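Local coordinates for iota-carrageenase (Alteromonas sp., PDB 1H80), which hydrolyses the beta-1,4 linkages of iota-carrageenan, a sulfated galactan of red algal cell walls, with inversion of anomeric configuration, at residues D152-F157 / N186-Y191; H208-I213 / C242-A247; F120-K125 / S146-D151. All coordinates share one frame; numbering follows the deposited sequence. Where two conformers were deposited one is given.

In the fold
The three contacts follow one another along the chain, and none nests in or crosses another. All join successive turns of the parallel beta-helix. Contact 3 comes first. It pairs strand 120-123 with the end of strand 143-151 and closes a loop of 20 residues. The chain runs straight on into contact 1, where the loop 152-157 packs on the loop 186-191 beside a sodium ion. Contact 2 joins the ends of strands 202-210 and 231-243. Contacts 1 and 2 each close 28 residues. Contact 1 touches both neighbours: Asp-152 packs on Phe-124, and the backbone N atoms of Asn-186 and Ala-187 hydrogen-bond to Glu-210 OE1 and O. Contacts 2 and 3 do not touch.

Contact 1 (D152-F157 / N186-Y191); sequences DNKTIF and NALFGY. With NA (sodium ion), chain H.
Lys-154 and Asn-186 form the polar half of this contact, and their side chains cross at about a right angle. Lys-154 NZ meets Asn-186 OD1 at 2.8 Å, in the carbonyl plane and on a lone pair. A bend at the last torsion (chi4 67°) brings NZ to that oxygen. Lys-154 N also donates to Asn-186 O, at 3.0 Å. Lys-154 NZ has a further partner in Trp-462 O, and the Trp-462 ring makes a cation-pi contact with it. Arg-464 NH1 is a second donor to Asn-186 OD1.

The other half is built on the Tyr-191 ring. Phe-157 N sits 3.2 Å above the centre of the Tyr-191 ring, and Ile-156 CA lies over the same face. Ile-156 CG2 approaches the phenol end, 3.4 Å from Tyr-191 OH. Ile-156 CD1 packs on Leu-188 CD2 at 3.7 Å, and these two side chains lie side by side.

The two segments are loops that follow strands 143-151 and 177-185 in successive turns of the beta-helix. The first is shaped by an Asx motif. Asp-152 OD1 accepts from Asn-153 N, from Thr-155 N and, on its syn lone pair, from Thr-155 OG1 at 2.8 Å.

Thr-155 OG1 binds the sodium ion at 2.4 Å. Ile-156 O, Phe-157 O, Leu-132 O and water 3 are the other ligands. Water 3 donates to Asp-152 OD2, so Asp-152 is a second-shell residue that positions two ligands. Its negative charge probably offsets part of the charge of the sodium ion.

Contact 2 (H208-I213 / C242-A247); sequences HSEGGI and CSKGLA
Strands 208-210 and 242-243 run parallel, joined by bonds from Ser-243 N to Ser-209 O (3.1 Å) and from Gly-211 N to Ser-243 O (2.9 Å), and after a register shift of one residue Ile-213 pairs with Ala-247. Ser-243 was modelled in two conformers. In one of them OG lies at the edge of the His-208 ring, near its plane, hydrogen-bonded to NE2 at 3.0 Å, so this bond may not be constant. An alanine in place of His-208 would probably leave Ser-243 OG without its ring partner and open a gap beside Ser-243 CB. In the same conformer, and with the same doubt, water 4 links Ser-243 OG to Glu-210 OE2. Glu-210 OE1 accepts a hydrogen bond from Asn-186 N. This is a stacked pair of turns in the parallel beta-helix, and Cys-242 is also held by a disulfide to Cys-271. The backbones are close here, with Gly-211 CA 3.7 Å from Gly-245 CA. Leu-246 N reaches Gly-212 O at 2.9 Å. Further along, CG1 of Ile-213 is anti to the carbonyl carbon (chi1 -64°), which places it on Leu-246 CB at 3.7 Å. The two side chains cross obliquely.

Contact 3 (F120-K125 / S146-D151); sequences FLVDFK and SNFTID
Phe-148 CB stands 3.4 Å above the centre of the Phe-120 ring, a CH-pi contact over the ring face. The side chains run the same way, and the ring planes, 29° apart, are displaced with little overlap. CG of Phe-120 lies between the backbone N and the carbonyl carbon (chi1 58°), which puts it 4.0 Å from Phe-148 CB. The strands are parallel neighbours in successive turns of the beta-helix. Phe-120, Val-122, Phe-148 and Ile-150 point to its packed interior, where Phe-135 and Val-134 of strand 132-141 meet Phe-148 and Ile-150. Val-122 CG2 touches Phe-148 CD1 at 4.0 Å.

Thr-149 N bonds to Phe-120 O, Val-122 N to Thr-149 O and Asp-151 N to Val-122 O, each at 2.8 Å. Phe-124 N bonds to Asp-151 O.

On the other face Leu-121 CD1 lies 3.7 Å from Asp-151 CG. Asp-151 OD1 is taken by Asn-185 ND2. Asp-123 forms an Asx turn. Lys-125 NZ makes salt bridges with Asp-123 OD1 and Asp-151 OD2, and the ammonium is likely to ease repulsion between the two carboxylates. It meets Asp-151 OD2 on its anti lone pair at 2.7 Å. Lys-125 N and NZ reach Asp-123 OD1 from opposite faces of its carboxylate plane, NZ at 2.8 Å.

Contact 1 (D152-F157 / N186-Y191)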
loop_
_atom_site.group_PDB
_atom_site.type_symbol
_atom_site.label_atom_id
_atom_site.label_comp_id
_atom_site.label_asym_id
_atom_site.label_seq_id
_atom_site.Cartn_x
_atom_site.Cartn_y
_atom_site.Cartn_z
ATOM N N ASP A 152 3.589 -4.142 12.583
ATOM C CA ASP A 152 4.693 -4.468 11.696
ATOM C C ASP A 152 6.019 -4.285 12.419
ATOM O O ASP A 152 6.068 -3.791 13.549
ATOM C CB ASP A 152 4.643 -3.546 10.475
ATOM C CG ASP A 152 5.303 -4.144 9.249
ATOM O OD1 ASP A 152 6.085 -5.110 9.376
ATOM O OD2 ASP A 152 5.037 -3.627 8.144
ATOM N N ASN A 153 7.090 -4.705 11.759
ATOM C CA ASN A 153 8.435 -4.566 12.295
ATOM C C ASN A 153 9.308 -4.224 11.100
ATOM O O ASN A 153 10.334 -4.855 10.846
ATOM C CB ASN A 153 8.894 -5.868 12.949
ATOM C CG ASN A 153 10.241 -5.731 13.619
ATOM O OD1 ASN A 153 10.516 -4.730 14.281
ATOM N ND2 ASN A 153 11.088 -6.740 13.462
ATOM N N LYS A 154 8.866 -3.213 10.360
ATOM C CA LYS A 154 9.551 -2.750 9.165
ATOM C C LYS A 154 9.897 -3.895 8.225
ATOM O O LYS A 154 11.018 -3.999 7.731
ATOM C CB LYS A 154 10.812 -1.966 9.540
ATOM C CG LYS A 154 10.517 -0.659 10.258
ATOM C CD LYS A 154 11.736 0.252 10.258
ATOM C CE LYS A 154 11.463 1.557 10.987
ATOM N NZ LYS A 154 11.242 1.332 12.444
ATOM N N THR A 155 8.919 -4.760 7.977
ATOM C CA THR A 155 9.126 -5.880 7.074
ATOM C C THR A 155 9.054 -5.404 5.630
ATOM O O THR A 155 8.536 -4.322 5.340
ATOM C CB THR A 155 8.045 -6.962 7.250
ATOM O OG1 THR A 155 6.758 -6.393 6.977
ATOM C CG2 THR A 155 8.070 -7.523 8.656
ATOM N N ILE A 156 9.586 -6.219 4.727
ATOM C CA ILE A 156 9.539 -5.916 3.307
ATOM C C ILE A 156 8.102 -6.211 2.882
ATOM O O ILE A 156 7.416 -7.000 3.538
ATOM C CB ILE A 156 10.499 -6.832 2.514
ATOM C CG1 ILE A 156 11.931 -6.660 3.029
ATOM C CG2 ILE A 156 10.406 -6.528 1.029
ATOM C CD1 ILE A 156 12.467 -5.239 2.932
ATOM N N PHE A 157 7.655 -5.566 1.806
ATOM C CA PHE A 157 6.310 -5.744 1.252
ATOM C C PHE A 157 5.202 -5.005 1.976
ATOM O O PHE A 157 5.172 -4.947 3.207
ATOM C CB PHE A 157 5.926 -7.229 1.206
ATOM C CG PHE A 157 6.794 -8.047 0.304
ATOM C CD1 PHE A 157 6.723 -7.893 -1.074
ATOM C CD2 PHE A 157 7.709 -8.942 0.835
ATOM C CE1 PHE A 157 7.557 -8.624 -1.916
ATOM C CE2 PHE A 157 8.550 -9.678 0.004
ATOM C CZ PHE A 157 8.474 -9.517 -1.375
ATOM N N ASN A 186 4.417 0.852 12.576
ATOM C CA ASN A 186 5.826 0.649 12.265
ATOM C C ASN A 186 6.134 -0.007 10.920
ATOM O O ASN A 186 6.802 -1.038 10.852
ATOM C CB ASN A 186 6.476 -0.144 13.405
ATOM C CG ASN A 186 7.989 -0.069 13.375
ATOM O OD1 ASN A 186 8.557 0.920 12.915
ATOM N ND2 ASN A 186 8.649 -1.108 13.879
ATOM N N ALA A 187 5.657 0.610 9.845
ATOM C CA ALA A 187 5.903 0.103 8.500
ATOM C C ALA A 187 7.239 0.632 7.979
ATOM O O ALA A 187 7.699 1.701 8.393
ATOM C CB ALA A 187 4.783 0.540 7.565
ATOM N N LEU A 188 7.859 -0.123 7.080
ATOM C CA LEU A 188 9.122 0.286 6.473
ATOM C C LEU A 188 8.783 1.356 5.438
ATOM O O LEU A 188 7.765 1.261 4.751
ATOM C CB LEU A 188 9.790 -0.914 5.802
ATOM C CG LEU A 188 11.140 -0.702 5.116
ATOM C CD1 LEU A 188 12.161 -0.144 6.100
ATOM C CD2 LEU A 188 11.608 -2.034 4.552
ATOM N N PHE A 189 9.639 2.365 5.312
ATOM C CA PHE A 189 9.383 3.466 4.389
ATOM C C PHE A 189 9.035 3.085 2.954
ATOM O O PHE A 189 8.218 3.749 2.321
ATOM C CB PHE A 189 10.577 4.432 4.361
ATOM C CG PHE A 189 11.821 3.849 3.753
ATOM C CD1 PHE A 189 12.687 3.067 4.515
ATOM C CD2 PHE A 189 12.125 4.075 2.413
ATOM C CE1 PHE A 189 13.838 2.522 3.950
ATOM C CE2 PHE A 189 13.277 3.531 1.838
ATOM C CZ PHE A 189 14.133 2.753 2.610
ATOM N N GLY A 190 9.656 2.029 2.444
ATOM C CA GLY A 190 9.409 1.624 1.071
ATOM C C GLY A 190 8.117 0.869 0.857
ATOM O O GLY A 190 7.786 0.505 -0.273
ATOM N N TYR A 191 7.373 0.646 1.929
ATOM C CA TYR A 191 6.138 -0.096 1.803
ATOM C C TYR A 191 4.965 0.566 2.498
ATOM O O TYR A 191 4.715 1.745 2.285
ATOM C CB TYR A 191 6.372 -1.525 2.287
ATOM C CG TYR A 191 7.482 -2.175 1.491
ATOM C CD1 TYR A 191 7.233 -2.700 0.226
ATOM C CD2 TYR A 191 8.796 -2.174 1.957
ATOM C CE1 TYR A 191 8.263 -3.203 -0.563
ATOM C CE2 TYR A 191 9.838 -2.679 1.174
ATOM C CZ TYR A 191 9.560 -3.189 -0.085
ATOM O OH TYR A 191 10.572 -3.681 -0.878
HETATM NA NA NA H . 5.554 -6.474 4.887
HETATM O O HOH W 1 6.781 -2.630 6.492
HETATM O O HOH W 2 7.658 -2.942 15.622
HETATM O O HOH W 3 3.795 -5.551 6.286
#

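Contact 2 (H208-I213 / C242-A247)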
loop_
_atom_site.group_PDB
_atom_site.type_symbol
_atom_site.label_atom_id
_atom_site.label_comp_id
_atom_site.label_asym_id
_atom_site.label_seq_id
_atom_site.Cartn_x
_atom_site.Cartn_y
_atom_site.Cartn_z
ATOM N N HIS A 208 -4.984 3.435 7.775
ATOM C CA HIS A 208 -3.981 4.293 8.386
ATOM C C HIS A 208 -2.676 3.523 8.508
ATOM O O HIS A 208 -2.652 2.411 9.031
ATOM C CB HIS A 208 -4.474 4.728 9.769
ATOM C CG HIS A 208 -3.522 5.607 10.519
ATOM N ND1 HIS A 208 -3.780 6.055 11.795
ATOM C CD2 HIS A 208 -2.318 6.126 10.175
ATOM C CE1 HIS A 208 -2.778 6.811 12.208
ATOM N NE2 HIS A 208 -1.877 6.869 11.243
ATOM N N SER A 209 -1.598 4.103 7.998
ATOM C CA SER A 209 -0.298 3.462 8.094
ATOM C C SER A 209 0.688 4.398 8.767
ATOM O O SER A 209 0.754 5.580 8.437
ATOM C CB SER A 209 0.233 3.080 6.707
ATOM O OG SER A 209 1.520 2.494 6.816
ATOM N N GLU A 210 1.425 3.862 9.733
ATOM C CA GLU A 210 2.452 4.616 10.432
ATOM C C GLU A 210 3.731 4.182 9.728
ATOM O O GLU A 210 4.177 3.047 9.887
ATOM C CB GLU A 210 2.509 4.221 11.903
ATOM C CG GLU A 210 3.647 4.891 12.656
ATOM C CD GLU A 210 3.798 4.362 14.065
ATOM O OE1 GLU A 210 4.088 3.155 14.225
ATOM O OE2 GLU A 210 3.626 5.156 15.014
ATOM N N GLY A 211 4.308 5.084 8.942
ATOM C CA GLY A 211 5.502 4.754 8.187
ATOM C C GLY A 211 5.087 4.377 6.773
ATOM O O GLY A 211 3.961 3.920 6.554
ATOM N N GLY A 212 5.978 4.579 5.808
ATOM C CA GLY A 212 5.661 4.236 4.432
ATOM C C GLY A 212 4.471 4.992 3.867
ATOM O O GLY A 212 4.282 6.173 4.145
ATOM N N ILE A 213 3.662 4.303 3.068
ATOM C CA ILE A 213 2.489 4.909 2.448
ATOM C C ILE A 213 1.263 4.038 2.709
ATOM O O ILE A 213 1.318 2.815 2.561
ATOM C CB ILE A 213 2.708 5.070 0.937
ATOM C CG1 ILE A 213 3.866 6.042 0.711
ATOM C CG2 ILE A 213 1.439 5.574 0.255
ATOM C CD1 ILE A 213 4.253 6.191 -0.713
ATOM N N CYS A 242 -1.939 8.891 7.099
ATOM C CA CYS A 242 -0.524 8.588 7.238
ATOM C C CYS A 242 -0.001 9.248 8.519
ATOM O O CYS A 242 -0.503 10.286 8.942
ATOM C CB CYS A 242 0.273 9.127 6.031
ATOM S SG CYS A 242 2.050 9.212 6.436
ATOM N N SER A 243 0.985 8.620 9.151
ATOM C CA SER A 243 1.614 9.177 10.344
ATOM C C SER A 243 3.072 8.746 10.311
ATOM O O SER A 243 3.376 7.575 10.085
ATOM C CB SER A 243 0.929 8.685 11.629
ATOM O OG SER A 243 1.009 7.282 11.773
ATOM N N LYS A 244 3.972 9.705 10.506
ATOM C CA LYS A 244 5.407 9.434 10.490
ATOM C C LYS A 244 5.838 8.643 9.260
ATOM O O LYS A 244 6.683 7.752 9.345
ATOM C CB LYS A 244 5.811 8.678 11.758
ATOM C CG LYS A 244 5.466 9.419 13.038
ATOM C CD LYS A 244 5.923 8.633 14.259
ATOM C CE LYS A 244 5.576 9.364 15.545
ATOM N NZ LYS A 244 6.015 8.604 16.751
ATOM N N GLY A 245 5.265 8.980 8.109
ATOM C CA GLY A 245 5.616 8.269 6.895
ATOM C C GLY A 245 5.865 9.175 5.708
ATOM O O GLY A 245 6.141 10.365 5.860
ATOM N N LEU A 246 5.765 8.598 4.517
ATOM C CA LEU A 246 5.977 9.335 3.278
ATOM C C LEU A 246 4.731 10.097 2.854
ATOM O O LEU A 246 4.785 11.298 2.597
ATOM C CB LEU A 246 6.382 8.377 2.156
ATOM C CG LEU A 246 7.736 7.677 2.259
ATOM C CD1 LEU A 246 7.876 6.682 1.112
ATOM C CD2 LEU A 246 8.856 8.704 2.208
ATOM N N ALA A 247 3.609 9.387 2.775
ATOM C CA ALA A 247 2.350 9.992 2.362
ATOM C C ALA A 247 1.198 9.051 2.664
ATOM O O ALA A 247 1.399 7.856 2.857
ATOM C CB ALA A 247 2.382 10.286 0.871
HETATM O O HOH W 4 2.168 7.337 14.527
#

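Contact 3 (F120-K125 / S146-D151)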
loop_
_atom_site.group_PDB
_atom_site.type_symbol
_atom_site.label_atom_id
_atom_site.label_comp_id
_atom_site.label_asym_id
_atom_site.label_seq_id
_atom_site.Cartn_x
_atom_site.Cartn_y
_atom_site.Cartn_z
ATOM N N PHE A 120 -8.909 -7.169 15.496
ATOM C CA PHE A 120 -7.907 -8.025 16.102
ATOM C C PHE A 120 -6.518 -7.569 15.722
ATOM O O PHE A 120 -6.340 -6.547 15.065
ATOM C CB PHE A 120 -8.105 -9.478 15.675
ATOM C CG PHE A 120 -8.056 -9.689 14.191
ATOM C CD1 PHE A 120 -9.164 -9.412 13.397
ATOM C CD2 PHE A 120 -6.898 -10.163 13.581
ATOM C CE1 PHE A 120 -9.122 -9.606 12.019
ATOM C CE2 PHE A 120 -6.847 -10.359 12.209
ATOM C CZ PHE A 120 -7.959 -10.081 11.423
ATOM N N LEU A 121 -5.531 -8.355 16.123
ATOM C CA LEU A 121 -4.153 -8.007 15.856
ATOM C C LEU A 121 -3.390 -9.022 15.022
ATOM O O LEU A 121 -3.486 -10.229 15.247
ATOM C CB LEU A 121 -3.418 -7.824 17.185
ATOM C CG LEU A 121 -1.930 -7.491 17.109
ATOM C CD1 LEU A 121 -1.761 -6.068 16.618
ATOM C CD2 LEU A 121 -1.295 -7.655 18.480
ATOM N N VAL A 122 -2.660 -8.516 14.035
ATOM C CA VAL A 122 -1.778 -9.344 13.219
ATOM C C VAL A 122 -0.440 -8.839 13.741
ATOM O O VAL A 122 -0.125 -7.657 13.605
ATOM C CB VAL A 122 -1.896 -9.043 11.719
ATOM C CG1 VAL A 122 -0.759 -9.723 10.968
ATOM C CG2 VAL A 122 -3.231 -9.544 11.200
ATOM N N ASP A 123 0.337 -9.726 14.351
ATOM C CA ASP A 123 1.602 -9.330 14.961
ATOM C C ASP A 123 2.850 -9.889 14.278
ATOM O O ASP A 123 3.045 -11.103 14.213
ATOM C CB ASP A 123 1.568 -9.757 16.433
ATOM C CG ASP A 123 2.708 -9.186 17.246
ATOM O OD1 ASP A 123 3.422 -8.292 16.751
ATOM O OD2 ASP A 123 2.874 -9.632 18.402
ATOM N N PHE A 124 3.691 -8.988 13.773
ATOM C CA PHE A 124 4.939 -9.372 13.111
ATOM C C PHE A 124 6.135 -9.041 13.999
ATOM O O PHE A 124 7.275 -9.323 13.631
ATOM C CB PHE A 124 5.140 -8.608 11.795
ATOM C CG PHE A 124 4.208 -9.004 10.686
ATOM C CD1 PHE A 124 3.395 -10.127 10.788
ATOM C CD2 PHE A 124 4.174 -8.258 9.510
ATOM C CE1 PHE A 124 2.568 -10.503 9.734
ATOM C CE2 PHE A 124 3.349 -8.625 8.450
ATOM C CZ PHE A 124 2.545 -9.750 8.564
ATOM N N LYS A 125 5.878 -8.443 15.158
ATOM C CA LYS A 125 6.952 -8.031 16.061
ATOM C C LYS A 125 7.959 -9.095 16.489
ATOM O O LYS A 125 9.140 -8.790 16.656
ATOM C CB LYS A 125 6.368 -7.357 17.308
ATOM C CG LYS A 125 5.590 -6.081 17.004
ATOM C CD LYS A 125 5.334 -5.248 18.258
ATOM C CE LYS A 125 4.560 -6.018 19.320
ATOM N NZ LYS A 125 3.218 -6.453 18.845
ATOM N N SER A 146 -11.549 -6.560 6.290
ATOM C CA SER A 146 -11.837 -5.476 7.220
ATOM C C SER A 146 -11.482 -5.642 8.682
ATOM O O SER A 146 -11.454 -6.753 9.191
ATOM C CB SER A 146 -13.357 -5.239 7.143
ATOM O OG SER A 146 -13.870 -4.389 8.154
ATOM N N ASN A 147 -11.223 -4.512 9.336
ATOM C CA ASN A 147 -11.022 -4.452 10.774
ATOM C C ASN A 147 -9.949 -5.190 11.571
ATOM O O ASN A 147 -10.251 -6.129 12.319
ATOM C CB ASN A 147 -12.373 -4.777 11.383
ATOM C CG ASN A 147 -12.569 -4.172 12.744
ATOM O OD1 ASN A 147 -11.920 -3.192 13.107
ATOM N ND2 ASN A 147 -13.511 -4.733 13.501
ATOM N N PHE A 148 -8.712 -4.729 11.457
ATOM C CA PHE A 148 -7.634 -5.299 12.235
ATOM C C PHE A 148 -6.455 -4.356 12.224
ATOM O O PHE A 148 -6.397 -3.404 11.439
ATOM C CB PHE A 148 -7.259 -6.697 11.729
ATOM C CG PHE A 148 -6.919 -6.761 10.272
ATOM C CD1 PHE A 148 -5.609 -6.578 9.845
ATOM C CD2 PHE A 148 -7.899 -7.051 9.328
ATOM C CE1 PHE A 148 -5.278 -6.690 8.496
ATOM C CE2 PHE A 148 -7.580 -7.163 7.973
ATOM C CZ PHE A 148 -6.265 -6.984 7.557
ATOM N N THR A 149 -5.550 -4.599 13.158
ATOM C CA THR A 149 -4.354 -3.794 13.298
ATOM C C THR A 149 -3.182 -4.694 12.965
ATOM O O THR A 149 -3.188 -5.882 13.289
ATOM C CB THR A 149 -4.203 -3.279 14.743
ATOM O OG1 THR A 149 -5.293 -2.401 15.052
ATOM C CG2 THR A 149 -2.887 -2.532 14.914
ATOM N N ILE A 150 -2.191 -4.127 12.294
ATOM C CA ILE A 150 -1.007 -4.874 11.927
ATOM C C ILE A 150 0.177 -4.252 12.642
ATOM O O ILE A 150 0.533 -3.106 12.373
ATOM C CB ILE A 150 -0.747 -4.798 10.412
ATOM C CG1 ILE A 150 -1.972 -5.306 9.648
ATOM C CG2 ILE A 150 0.495 -5.608 10.057
ATOM C CD1 ILE A 150 -1.934 -5.000 8.167
ATOM N N ASP A 151 0.759 -4.990 13.581
ATOM C CA ASP A 151 1.938 -4.517 14.294
ATOM C C ASP A 151 3.117 -5.008 13.470
ATOM O O ASP A 151 3.574 -6.143 13.616
ATOM C CB ASP A 151 1.998 -5.105 15.704
ATOM C CG ASP A 151 1.376 -4.196 16.745
ATOM O OD1 ASP A 151 0.667 -3.237 16.369
ATOM O OD2 ASP A 151 1.594 -4.448 17.946
HETATM O O HOH W 5 -7.347 -4.041 15.997
#